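Local coordinates for protein methylenetetrahydrofolate--tRNA-(uracil-5-)-methyltransferase TrmFO (Thermus thermophilus, PDB 3G5S) that catalyses the folate- and FAD-dependent methylation of uridine 54 to 5-methyluridine in tRNAs, at residues L154-A159 and M307-Y312; P225-A230 and F277-K282; Y312-R317 and E388-M393. All coordinates share one frame; numbering follows the deposited sequence. Where two conformers were deposited one is given.

Interaction 1. Residues L154-A159 and M307-Y312; sequences LAYYDA and MHRNTY. With GSH (glutathione), chain C.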
loop_
_atom_site.group_PDB
_atom_site.type_symbol
_atom_site.label_atom_id
_atom_site.label_comp_id
_atom_site.label_asym_id
_atom_site.label_seq_id
_atom_site.Cartn_x
_atom_site.Cartn_y
_atom_site.Cartn_z
ATOM N N LEU A 154 -13.665 -7.156 3.233
ATOM C CA LEU A 154 -13.169 -6.990 1.877
ATOM C C LEU A 154 -13.823 -5.750 1.284
ATOM O O LEU A 154 -15.036 -5.577 1.388
ATOM C CB LEU A 154 -13.458 -8.226 1.020
ATOM C CG LEU A 154 -13.004 -8.160 -0.440
ATOM C CD1 LEU A 154 -12.622 -9.534 -0.965
ATOM C CD2 LEU A 154 -14.083 -7.529 -1.320
ATOM N N ALA A 155 -13.010 -4.877 0.700
ATOM C CA ALA A 155 -13.492 -3.668 0.053
ATOM C C ALA A 155 -13.276 -3.770 -1.449
ATOM O O ALA A 155 -12.389 -4.494 -1.908
ATOM C CB ALA A 155 -12.776 -2.452 0.618
ATOM N N TYR A 156 -14.089 -3.030 -2.206
ATOM C CA TYR A 156 -14.003 -3.018 -3.663
ATOM C C TYR A 156 -13.411 -1.724 -4.212
ATOM O O TYR A 156 -13.125 -1.637 -5.404
ATOM C CB TYR A 156 -15.377 -3.256 -4.289
ATOM C CG TYR A 156 -15.895 -4.656 -4.077
ATOM C CD1 TYR A 156 -15.372 -5.725 -4.788
ATOM C CD2 TYR A 156 -16.903 -4.909 -3.161
ATOM C CE1 TYR A 156 -15.841 -7.013 -4.591
ATOM C CE2 TYR A 156 -17.380 -6.189 -2.959
ATOM C CZ TYR A 156 -16.844 -7.237 -3.676
ATOM O OH TYR A 156 -17.320 -8.514 -3.474
ATOM N N TYR A 157 -13.255 -0.720 -3.357
ATOM C CA TYR A 157 -12.621 0.535 -3.748
ATOM C C TYR A 157 -11.858 1.070 -2.554
ATOM O O TYR A 157 -12.163 0.730 -1.414
ATOM C CB TYR A 157 -13.649 1.560 -4.259
ATOM C CG TYR A 157 -14.660 2.055 -3.241
ATOM C CD1 TYR A 157 -14.352 3.088 -2.362
ATOM C CD2 TYR A 157 -15.939 1.517 -3.192
ATOM C CE1 TYR A 157 -15.286 3.552 -1.446
ATOM C CE2 TYR A 157 -16.877 1.974 -2.282
ATOM C CZ TYR A 157 -16.546 2.992 -1.412
ATOM O OH TYR A 157 -17.479 3.450 -0.506
ATOM N N ASP A 158 -10.905 1.977 -2.774
ATOM C CA ASP A 158 -10.102 2.488 -1.646
ATOM C C ASP A 158 -10.534 3.815 -0.979
ATOM O O ASP A 158 -10.708 3.867 0.239
ATOM C CB ASP A 158 -8.601 2.493 -1.969
ATOM C CG ASP A 158 -8.290 3.043 -3.341
ATOM O OD1 ASP A 158 -9.095 3.836 -3.878
ATOM O OD2 ASP A 158 -7.219 2.684 -3.876
ATOM N N ALA A 159 -10.686 4.881 -1.757
ATOM C CA ALA A 159 -11.155 6.153 -1.208
ATOM C C ALA A 159 -10.290 6.632 -0.039
ATOM O O ALA A 159 -10.790 6.964 1.030
ATOM C CB ALA A 159 -12.616 6.052 -0.784
HETATM N N MSE A 307 -8.790 7.571 -5.254
HETATM C CA MSE A 307 -10.150 7.062 -5.398
HETATM C C MSE A 307 -10.183 6.123 -6.578
HETATM O O MSE A 307 -10.296 6.578 -7.712
HETATM C CB MSE A 307 -11.119 8.195 -5.758
HETATM C CG MSE A 307 -11.393 9.229 -4.694
HETATM SE SE MSE A 307 -12.988 8.857 -3.624
HETATM C CE MSE A 307 -14.223 8.256 -5.000
ATOM N N HIS A 308 -10.093 4.825 -6.349
ATOM C CA HIS A 308 -10.268 3.933 -7.480
ATOM C C HIS A 308 -10.790 2.559 -7.128
ATOM O O HIS A 308 -10.834 2.154 -5.964
ATOM C CB HIS A 308 -9.005 3.831 -8.346
ATOM C CG HIS A 308 -7.737 3.654 -7.572
ATOM N ND1 HIS A 308 -7.470 2.530 -6.823
ATOM C CD2 HIS A 308 -6.651 4.454 -7.455
ATOM C CE1 HIS A 308 -6.273 2.645 -6.272
ATOM N NE2 HIS A 308 -5.760 3.807 -6.632
ATOM N N ARG A 309 -11.210 1.864 -8.174
ATOM C CA ARG A 309 -11.580 0.470 -8.090
ATOM C C ARG A 309 -10.361 -0.331 -7.640
ATOM O O ARG A 309 -9.299 -0.264 -8.262
ATOM C CB ARG A 309 -12.059 0.007 -9.462
ATOM C CG ARG A 309 -12.236 -1.475 -9.602
ATOM C CD ARG A 309 -13.555 -1.932 -9.027
ATOM N NE ARG A 309 -13.723 -3.356 -9.270
ATOM C CZ ARG A 309 -13.282 -4.302 -8.450
ATOM N NH1 ARG A 309 -12.669 -3.971 -7.325
ATOM N NH2 ARG A 309 -13.460 -5.579 -8.751
ATOM N N ASN A 310 -10.520 -1.081 -6.558
ATOM C CA ASN A 310 -9.389 -1.733 -5.906
ATOM C C ASN A 310 -9.912 -2.714 -4.875
ATOM O O ASN A 310 -10.337 -2.309 -3.800
ATOM C CB ASN A 310 -8.516 -0.660 -5.222
ATOM C CG ASN A 310 -7.189 -1.202 -4.681
ATOM O OD1 ASN A 310 -6.188 -1.267 -5.396
ATOM N ND2 ASN A 310 -7.168 -1.550 -3.396
ATOM N N THR A 311 -9.892 -4.003 -5.199
ATOM C CA THR A 311 -10.275 -5.030 -4.235
ATOM C C THR A 311 -9.137 -5.312 -3.272
ATOM O O THR A 311 -8.011 -5.587 -3.691
ATOM C CB THR A 311 -10.674 -6.316 -4.939
ATOM O OG1 THR A 311 -11.860 -6.059 -5.694
ATOM C CG2 THR A 311 -10.965 -7.405 -3.936
ATOM N N TYR A 312 -9.433 -5.251 -1.979
ATOM C CA TYR A 312 -8.427 -5.534 -0.970
ATOM C C TYR A 312 -9.062 -5.942 0.353
ATOM O O TYR A 312 -10.225 -5.640 0.629
ATOM C CB TYR A 312 -7.473 -4.333 -0.786
ATOM C CG TYR A 312 -8.108 -3.134 -0.115
ATOM C CD1 TYR A 312 -8.956 -2.283 -0.818
ATOM C CD2 TYR A 312 -7.868 -2.849 1.221
ATOM C CE1 TYR A 312 -9.543 -1.190 -0.203
ATOM C CE2 TYR A 312 -8.450 -1.755 1.842
ATOM C CZ TYR A 312 -9.291 -0.927 1.125
ATOM O OH TYR A 312 -9.888 0.166 1.722
HETATM N N1 GSH C . -12.409 1.583 1.244
HETATM C CA1 GSH C . -12.966 0.965 2.433
HETATM C C1 GSH C . -14.398 0.492 2.240
HETATM O O11 GSH C . -14.960 0.563 0.966
HETATM O O12 GSH C . -14.905 -0.183 3.075
HETATM C CB1 GSH C . -12.787 1.793 3.702
HETATM C CG1 GSH C . -13.806 2.892 3.979
HETATM C CD1 GSH C . -13.803 4.128 3.083
HETATM O OE1 GSH C . -13.191 4.179 2.064
HETATM N N2 GSH C . -14.564 5.258 3.534
HETATM C CA2 GSH C . -14.531 6.492 2.814
HETATM C C2 GSH C . -13.707 7.559 3.530
HETATM O O2 GSH C . -14.198 8.219 4.384
HETATM C CB2 GSH C . -15.972 6.920 2.589
HETATM S SG2 GSH C . -16.239 8.332 1.497
HETATM N N3 GSH C . -12.526 8.042 2.842
HETATM C CA3 GSH C . -11.803 9.173 3.383
HETATM C C3 GSH C . -10.966 8.852 4.612
HETATM O O31 GSH C . -10.803 9.635 5.495
HETATM O O32 GSH C . -10.637 7.521 4.781
#
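A155 and Y312 are the hydrogen-bonded pair of a small antiparallel beta sheet, strands 154-155 and 309-313, which lines the glutathione pocket of this flavoprotein. The pair is closed in both directions: A155 N donates to Y312 O over 2.9 Å with an N-H...O angle of 172°, and Y312 N returns a bond of 3.1 Å to A155 O. The next bridge joins Y157 to R309 instead of N310, and this shift of one residue defines a beta bulge, placed where the chain turns a corner at Y156. The carbonyl of Y156 is gripped twice there, by N310 N from above its plane at 2.9 Å and by R309 NH1 at 3.1 Å. R309 bends at chi2 (81°), which brings CD back alongside Y156 O. Its NH1 also donates to T311 OG1 at 2.8 Å, with the oxygen in the guanidinium plane; two acceptors thus fix the group, whose plane stands 75° from the Y156 ring. Farther on, D158 N donates to H308 O, and in the conformer given D158 OD1 accepts from H308 N at 2.8 Å. On the ligand side A155 CB lies against Y312 CE1 at 3.6 Å. Y312 OH, itself bonded to F390 O, accepts from the glutathione nitrogen N1, which also reaches Y157 O at 2.8 Å.

Interaction 2. Residues P225-A230 and F277-K282; sequences PVEELA and FQTGLK. With GSH (glutathione), chain C.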
loop_
_atom_site.group_PDB
_atom_site.type_symbol
_atom_site.label_atom_id
_atom_site.label_comp_id
_atom_site.label_asym_id
_atom_site.label_seq_id
_atom_site.Cartn_x
_atom_site.Cartn_y
_atom_site.Cartn_z
ATOM N N PRO A 225 -15.791 12.301 -3.680
ATOM C CA PRO A 225 -14.502 12.971 -3.466
ATOM C C PRO A 225 -14.717 14.383 -2.922
ATOM O O PRO A 225 -15.683 15.034 -3.320
ATOM C CB PRO A 225 -13.898 13.031 -4.873
ATOM C CG PRO A 225 -14.611 11.972 -5.651
ATOM C CD PRO A 225 -15.985 11.897 -5.082
ATOM N N VAL A 226 -13.840 14.856 -2.038
ATOM C CA VAL A 226 -14.040 16.174 -1.432
ATOM C C VAL A 226 -14.082 17.295 -2.455
ATOM O O VAL A 226 -14.802 18.274 -2.274
ATOM C CB VAL A 226 -12.983 16.525 -0.360
ATOM C CG1 VAL A 226 -13.214 15.724 0.891
ATOM C CG2 VAL A 226 -11.567 16.320 -0.889
ATOM N N GLU A 227 -13.306 17.164 -3.524
ATOM C CA GLU A 227 -13.294 18.191 -4.554
ATOM C C GLU A 227 -14.639 18.238 -5.280
ATOM O O GLU A 227 -15.053 19.289 -5.763
ATOM C CB GLU A 227 -12.128 17.990 -5.533
ATOM C CG GLU A 227 -12.169 16.697 -6.336
ATOM C CD GLU A 227 -11.474 15.530 -5.648
ATOM O OE1 GLU A 227 -11.256 15.580 -4.417
ATOM O OE2 GLU A 227 -11.143 14.552 -6.350
ATOM N N GLU A 228 -15.322 17.102 -5.347
ATOM C CA GLU A 228 -16.657 17.062 -5.933
ATOM C C GLU A 228 -17.707 17.599 -4.958
ATOM O O GLU A 228 -18.641 18.283 -5.370
ATOM C CB GLU A 228 -17.004 15.649 -6.408
ATOM C CG GLU A 228 -18.301 15.547 -7.202
ATOM C CD GLU A 228 -18.319 16.419 -8.454
ATOM O OE1 GLU A 228 -17.235 16.723 -8.996
ATOM O OE2 GLU A 228 -19.424 16.795 -8.898
ATOM N N LEU A 229 -17.562 17.300 -3.668
ATOM C CA LEU A 229 -18.422 17.923 -2.663
ATOM C C LEU A 229 -18.341 19.446 -2.764
ATOM O O LEU A 229 -19.355 20.137 -2.692
ATOM C CB LEU A 229 -18.050 17.468 -1.252
ATOM C CG LEU A 229 -18.356 16.015 -0.877
ATOM C CD1 LEU A 229 -17.822 15.701 0.511
ATOM C CD2 LEU A 229 -19.855 15.728 -0.957
ATOM N N ALA A 230 -17.133 19.967 -2.940
ATOM C CA ALA A 230 -16.952 21.402 -3.097
ATOM C C ALA A 230 -17.763 21.932 -4.273
ATOM O O ALA A 230 -18.414 22.976 -4.169
ATOM C CB ALA A 230 -15.485 21.731 -3.282
ATOM N N PHE A 277 -11.456 13.105 3.793
ATOM C CA PHE A 277 -10.830 13.793 2.666
ATOM C C PHE A 277 -10.436 12.865 1.524
ATOM O O PHE A 277 -9.440 13.077 0.843
ATOM C CB PHE A 277 -9.671 14.682 3.137
ATOM C CG PHE A 277 -10.125 16.056 3.529
ATOM C CD1 PHE A 277 -10.781 16.274 4.731
ATOM C CD2 PHE A 277 -9.969 17.123 2.662
ATOM C CE1 PHE A 277 -11.242 17.544 5.065
ATOM C CE2 PHE A 277 -10.427 18.383 2.993
ATOM C CZ PHE A 277 -11.060 18.597 4.194
ATOM N N GLN A 278 -11.250 11.839 1.307
ATOM C CA GLN A 278 -11.103 11.017 0.117
ATOM C C GLN A 278 -11.052 11.930 -1.103
ATOM O O GLN A 278 -11.807 12.899 -1.203
ATOM C CB GLN A 278 -12.259 10.018 -0.001
ATOM C CG GLN A 278 -13.635 10.648 -0.204
ATOM C CD GLN A 278 -14.283 11.137 1.087
ATOM O OE1 GLN A 278 -13.789 10.882 2.188
ATOM N NE2 GLN A 278 -15.413 11.836 0.952
ATOM N N THR A 279 -10.153 11.627 -2.029
ATOM C CA THR A 279 -9.899 12.545 -3.127
ATOM C C THR A 279 -9.266 11.853 -4.320
ATOM O O THR A 279 -8.557 10.854 -4.167
ATOM C CB THR A 279 -8.982 13.699 -2.673
ATOM O OG1 THR A 279 -8.784 14.611 -3.757
ATOM C CG2 THR A 279 -7.625 13.169 -2.226
ATOM N N GLY A 280 -9.529 12.401 -5.503
ATOM C CA GLY A 280 -8.887 11.957 -6.724
ATOM C C GLY A 280 -8.001 13.033 -7.322
ATOM O O GLY A 280 -7.602 12.941 -8.478
ATOM N N LEU A 281 -7.697 14.059 -6.536
ATOM C CA LEU A 281 -6.855 15.150 -7.012
ATOM C C LEU A 281 -5.448 14.676 -7.349
ATOM O O LEU A 281 -4.940 13.733 -6.746
ATOM C CB LEU A 281 -6.769 16.245 -5.956
ATOM C CG LEU A 281 -8.032 17.087 -5.752
ATOM C CD1 LEU A 281 -7.827 18.081 -4.625
ATOM C CD2 LEU A 281 -8.432 17.805 -7.038
ATOM N N LYS A 282 -4.815 15.342 -8.307
ATOM C CA LYS A 282 -3.409 15.085 -8.591
ATOM C C LYS A 282 -2.600 15.403 -7.347
ATOM O O LYS A 282 -2.957 16.286 -6.573
ATOM C CB LYS A 282 -2.932 15.922 -9.776
ATOM C CG LYS A 282 -3.716 15.657 -11.044
ATOM C CD LYS A 282 -3.032 16.237 -12.264
ATOM C CE LYS A 282 -3.842 15.945 -13.515
ATOM N NZ LYS A 282 -3.064 16.185 -14.763
HETATM N N1 GSH C . -12.409 1.583 1.244
HETATM C CA1 GSH C . -12.966 0.965 2.433
HETATM C C1 GSH C . -14.398 0.492 2.240
HETATM O O11 GSH C . -14.960 0.563 0.966
HETATM O O12 GSH C . -14.905 -0.183 3.075
HETATM C CB1 GSH C . -12.787 1.793 3.702
HETATM C CG1 GSH C . -13.806 2.892 3.979
HETATM C CD1 GSH C . -13.803 4.128 3.083
HETATM O OE1 GSH C . -13.191 4.179 2.064
HETATM N N2 GSH C . -14.564 5.258 3.534
HETATM C CA2 GSH C . -14.531 6.492 2.814
HETATM C C2 GSH C . -13.707 7.559 3.530
HETATM O O2 GSH C . -14.198 8.219 4.384
HETATM C CB2 GSH C . -15.972 6.920 2.589
HETATM S SG2 GSH C . -16.239 8.332 1.497
HETATM N N3 GSH C . -12.526 8.042 2.842
HETATM C CA3 GSH C . -11.803 9.173 3.383
HETATM C C3 GSH C . -10.966 8.852 4.612
HETATM O O31 GSH C . -10.803 9.635 5.495
HETATM O O32 GSH C . -10.637 7.521 4.781
#
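E227 reaches from the first turn of its helix to T279 and G280 with both carboxylate oxygens. Its CG sits between the backbone N and the carbonyl carbon (chi1 63°), and a sharp bend at chi2 (-89°) turns CD toward the loop 277-282. T279 OG1 donates to E227 OE1 over 2.7 Å, approaching from above the carboxylate plane, while G280 N meets the syn lone pair of E227 OE2 at 2.8 Å. One donor on each oxygen holds the group against rotation. T279 OG1 lies anti to its own backbone N, and it also accepts from L281 N at 3.0 Å, the bond of an ST turn. The contact joins the start of helix 226-231, with P225 at the N-cap position, to the irregular link between strand 271-274 and helix 283-290, where F277 and Q278 line the glutathione pocket. V226 N gives the backbone bond, 2.9 Å to Q278 O. The V226 side chain crosses that of F277 at about a right angle, with CG1 over one ring face, 4.3 Å from the centroid and offset toward the rim. Q278 NE2 donates to V224 O. L281 runs antiparallel alongside E227, its CD2 4.0 Å from E227 CG.

Interaction 3. Residues Y312-R317 and E388-M393; sequences YLNAPR and EGFQPM. With GSH (glutathione), chain C; EDO (1,2-ethanediol), chain F.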
loop_
_atom_site.group_PDB
_atom_site.type_symbol
_atom_site.label_atom_id
_atom_site.label_comp_id
_atom_site.label_asym_id
_atom_site.label_seq_id
_atom_site.Cartn_x
_atom_site.Cartn_y
_atom_site.Cartn_z
ATOM N N TYR A 312 -9.433 -5.251 -1.979
ATOM C CA TYR A 312 -8.427 -5.534 -0.970
ATOM C C TYR A 312 -9.062 -5.942 0.353
ATOM O O TYR A 312 -10.225 -5.640 0.629
ATOM C CB TYR A 312 -7.473 -4.333 -0.786
ATOM C CG TYR A 312 -8.108 -3.134 -0.115
ATOM C CD1 TYR A 312 -8.956 -2.283 -0.818
ATOM C CD2 TYR A 312 -7.868 -2.849 1.221
ATOM C CE1 TYR A 312 -9.543 -1.190 -0.203
ATOM C CE2 TYR A 312 -8.450 -1.755 1.842
ATOM C CZ TYR A 312 -9.291 -0.927 1.125
ATOM O OH TYR A 312 -9.888 0.166 1.722
ATOM N N LEU A 313 -8.267 -6.626 1.161
ATOM C CA LEU A 313 -8.671 -7.102 2.473
ATOM C C LEU A 313 -8.339 -6.132 3.596
ATOM O O LEU A 313 -7.403 -5.330 3.496
ATOM C CB LEU A 313 -7.957 -8.416 2.771
ATOM C CG LEU A 313 -8.316 -9.564 1.832
ATOM C CD1 LEU A 313 -7.337 -10.699 2.024
ATOM C CD2 LEU A 313 -9.751 -10.036 2.065
ATOM N N ASN A 314 -9.098 -6.240 4.681
ATOM C CA ASN A 314 -8.782 -5.522 5.895
ATOM C C ASN A 314 -7.621 -6.226 6.574
ATOM O O ASN A 314 -7.803 -7.130 7.387
ATOM C CB ASN A 314 -9.993 -5.445 6.821
ATOM C CG ASN A 314 -9.796 -4.425 7.909
ATOM O OD1 ASN A 314 -8.773 -4.443 8.597
ATOM N ND2 ASN A 314 -10.745 -3.506 8.050
ATOM N N ALA A 315 -6.413 -5.822 6.207
ATOM C CA ALA A 315 -5.219 -6.483 6.710
ATOM C C ALA A 315 -5.120 -6.466 8.237
ATOM O O ALA A 315 -4.824 -7.493 8.837
ATOM C CB ALA A 315 -3.961 -5.922 6.058
ATOM N N PRO A 316 -5.381 -5.314 8.887
ATOM C CA PRO A 316 -5.206 -5.350 10.343
ATOM C C PRO A 316 -6.153 -6.330 11.033
ATOM O O PRO A 316 -5.792 -6.898 12.065
ATOM C CB PRO A 316 -5.500 -3.907 10.772
ATOM C CG PRO A 316 -5.228 -3.088 9.566
ATOM C CD PRO A 316 -5.568 -3.942 8.380
ATOM N N ARG A 317 -7.337 -6.539 10.471
ATOM C CA ARG A 317 -8.273 -7.487 11.065
ATOM C C ARG A 317 -7.955 -8.936 10.713
ATOM O O ARG A 317 -8.277 -9.833 11.481
ATOM C CB ARG A 317 -9.703 -7.167 10.632
ATOM C CG ARG A 317 -10.259 -5.866 11.191
ATOM C CD ARG A 317 -10.224 -5.819 12.721
ATOM N NE ARG A 317 -11.013 -6.874 13.350
ATOM C CZ ARG A 317 -12.309 -6.778 13.623
ATOM N NH1 ARG A 317 -12.974 -5.674 13.310
ATOM N NH2 ARG A 317 -12.942 -7.792 14.201
ATOM N N GLU A 388 -10.484 0.424 11.346
ATOM C CA GLU A 388 -11.746 1.046 10.975
ATOM C C GLU A 388 -11.558 1.865 9.711
ATOM O O GLU A 388 -10.845 2.863 9.714
ATOM C CB GLU A 388 -12.252 1.925 12.119
ATOM C CG GLU A 388 -12.456 1.160 13.414
ATOM C CD GLU A 388 -13.427 0.005 13.262
ATOM O OE1 GLU A 388 -13.178 -1.064 13.861
ATOM O OE2 GLU A 388 -14.436 0.166 12.539
ATOM N N GLY A 389 -12.187 1.441 8.623
ATOM C CA GLY A 389 -11.996 2.107 7.346
ATOM C C GLY A 389 -10.590 1.944 6.779
ATOM O O GLY A 389 -10.104 2.809 6.057
ATOM N N PHE A 390 -9.935 0.830 7.104
ATOM C CA PHE A 390 -8.581 0.569 6.629
ATOM C C PHE A 390 -8.469 0.755 5.125
ATOM O O PHE A 390 -9.304 0.246 4.364
ATOM C CB PHE A 390 -8.144 -0.853 7.003
ATOM C CG PHE A 390 -6.838 -1.256 6.383
ATOM C CD1 PHE A 390 -5.640 -0.782 6.893
ATOM C CD2 PHE A 390 -6.810 -2.095 5.282
ATOM C CE1 PHE A 390 -4.444 -1.137 6.318
ATOM C CE2 PHE A 390 -5.614 -2.453 4.701
ATOM C CZ PHE A 390 -4.428 -1.968 5.220
ATOM N N GLN A 391 -7.439 1.508 4.714
ATOM C CA GLN A 391 -7.114 1.808 3.315
ATOM C C GLN A 391 -5.734 1.235 2.967
ATOM O O GLN A 391 -4.922 0.994 3.859
ATOM C CB GLN A 391 -7.083 3.328 3.080
ATOM C CG GLN A 391 -8.411 4.043 3.276
ATOM C CD GLN A 391 -9.460 3.601 2.277
ATOM O OE1 GLN A 391 -9.232 3.602 1.068
ATOM N NE2 GLN A 391 -10.616 3.215 2.782
ATOM N N PRO A 392 -5.452 1.039 1.668
ATOM C CA PRO A 392 -4.152 0.466 1.291
ATOM C C PRO A 392 -2.970 1.393 1.537
ATOM O O PRO A 392 -3.119 2.615 1.621
ATOM C CB PRO A 392 -4.298 0.206 -0.211
ATOM C CG PRO A 392 -5.811 0.164 -0.454
ATOM C CD PRO A 392 -6.355 1.175 0.513
HETATM N N MSE A 393 -1.788 0.796 1.615
HETATM C CA MSE A 393 -0.563 1.518 1.931
HETATM C C MSE A 393 0.532 1.248 0.904
HETATM O O MSE A 393 0.721 0.110 0.469
HETATM C CB MSE A 393 -0.087 1.111 3.325
HETATM C CG MSE A 393 1.141 1.861 3.825
HETATM SE SE MSE A 393 0.948 3.801 3.726
HETATM C CE MSE A 393 -0.740 3.966 4.657
HETATM N N1 GSH C . -12.409 1.583 1.244
HETATM C CA1 GSH C . -12.966 0.965 2.433
HETATM C C1 GSH C . -14.398 0.492 2.240
HETATM O O11 GSH C . -14.960 0.563 0.966
HETATM O O12 GSH C . -14.905 -0.183 3.075
HETATM C CB1 GSH C . -12.787 1.793 3.702
HETATM C CG1 GSH C . -13.806 2.892 3.979
HETATM C CD1 GSH C . -13.803 4.128 3.083
HETATM O OE1 GSH C . -13.191 4.179 2.064
HETATM N N2 GSH C . -14.564 5.258 3.534
HETATM C CA2 GSH C . -14.531 6.492 2.814
HETATM C C2 GSH C . -13.707 7.559 3.530
HETATM O O2 GSH C . -14.198 8.219 4.384
HETATM C CB2 GSH C . -15.972 6.920 2.589
HETATM S SG2 GSH C . -16.239 8.332 1.497
HETATM N N3 GSH C . -12.526 8.042 2.842
HETATM C CA3 GSH C . -11.803 9.173 3.383
HETATM C C3 GSH C . -10.966 8.852 4.612
HETATM O O31 GSH C . -10.803 9.635 5.495
HETATM O O32 GSH C . -10.637 7.521 4.781
HETATM C C1 EDO F . -11.210 -2.608 4.223
HETATM O O1 EDO F . -11.474 -1.368 4.884
HETATM C C2 EDO F . -12.455 -3.478 4.332
HETATM O O2 EDO F . -12.704 -3.737 5.716
HETATM O O HOH W 1 -12.734 -2.995 11.957
#
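The ring of Y312 meets the carbonyl oxygen of F390 at its edge and P392 on its face. P392 CG stands over the centre of the Y312 ring, 3.8 Å from the centroid and 1° off the ring normal, a CH-pi contact in which the two side chains cross at about a right angle. Near the plane of the same ring, Y312 OH donates to F390 O at 2.7 Å; the hydroxyl lies in the carbonyl plane, on a lone pair. A phenylalanine in place of Y312 would probably keep the proline contact but leave F390 O without this donor and the glutathione nitrogen N1 without one of its acceptors. The side chains of Y312 and F390 run obliquely to one another, with Y312 CE2 and F390 CD2 3.8 Å apart. F390 CG is anti to its backbone N (chi1 172°), which directs the ring into the corner between strand 309-313 and helix 315-318. There P316 CD rests over the ring centre at 3.5 Å from the centroid, a second CH-pi contact, and A315 CB lies 4.1 Å from F390 CZ. N314, the N-cap residue, accepts from R317 N with OD1 at 3.2 Å, while its ND2 bonds P387 O and an ethanediol probably from the crystallisation liquor. At the more exposed end a water joins R317 NH1, 3.0 Å away, to E388 OE1, 2.7 Å away, a bridge in place of a direct salt bridge. The loop 388-393, which lines the glutathione pocket with G389, F390 and Q391, packs across the junction of strand 309-313 and helix 315-318; L382 of helix 374-384 touches both A315 and F390, and M393 makes backbone bonds to G339 and E341.

Interactions 1 and 3 share Y312 and strand 309-313, their centres 10 Å apart: the first pairs that strand with 154-155, the second packs its end and the following helix against 388-393. Interaction 2, centred 16 Å from interaction 1, lies farther from the middle of the chain yet is largely buried, and it meets interaction 1 where M307 CG packs on T279 O. Interaction 1 is only partly buried, with R309 exposed, and rests on backbone pairing. Interaction 2 relies on a carboxylate gripped by a loop, and interaction 3 on proline-aromatic packing in a buried setting. All three border glutathione, though 2 and 3 do not touch each other.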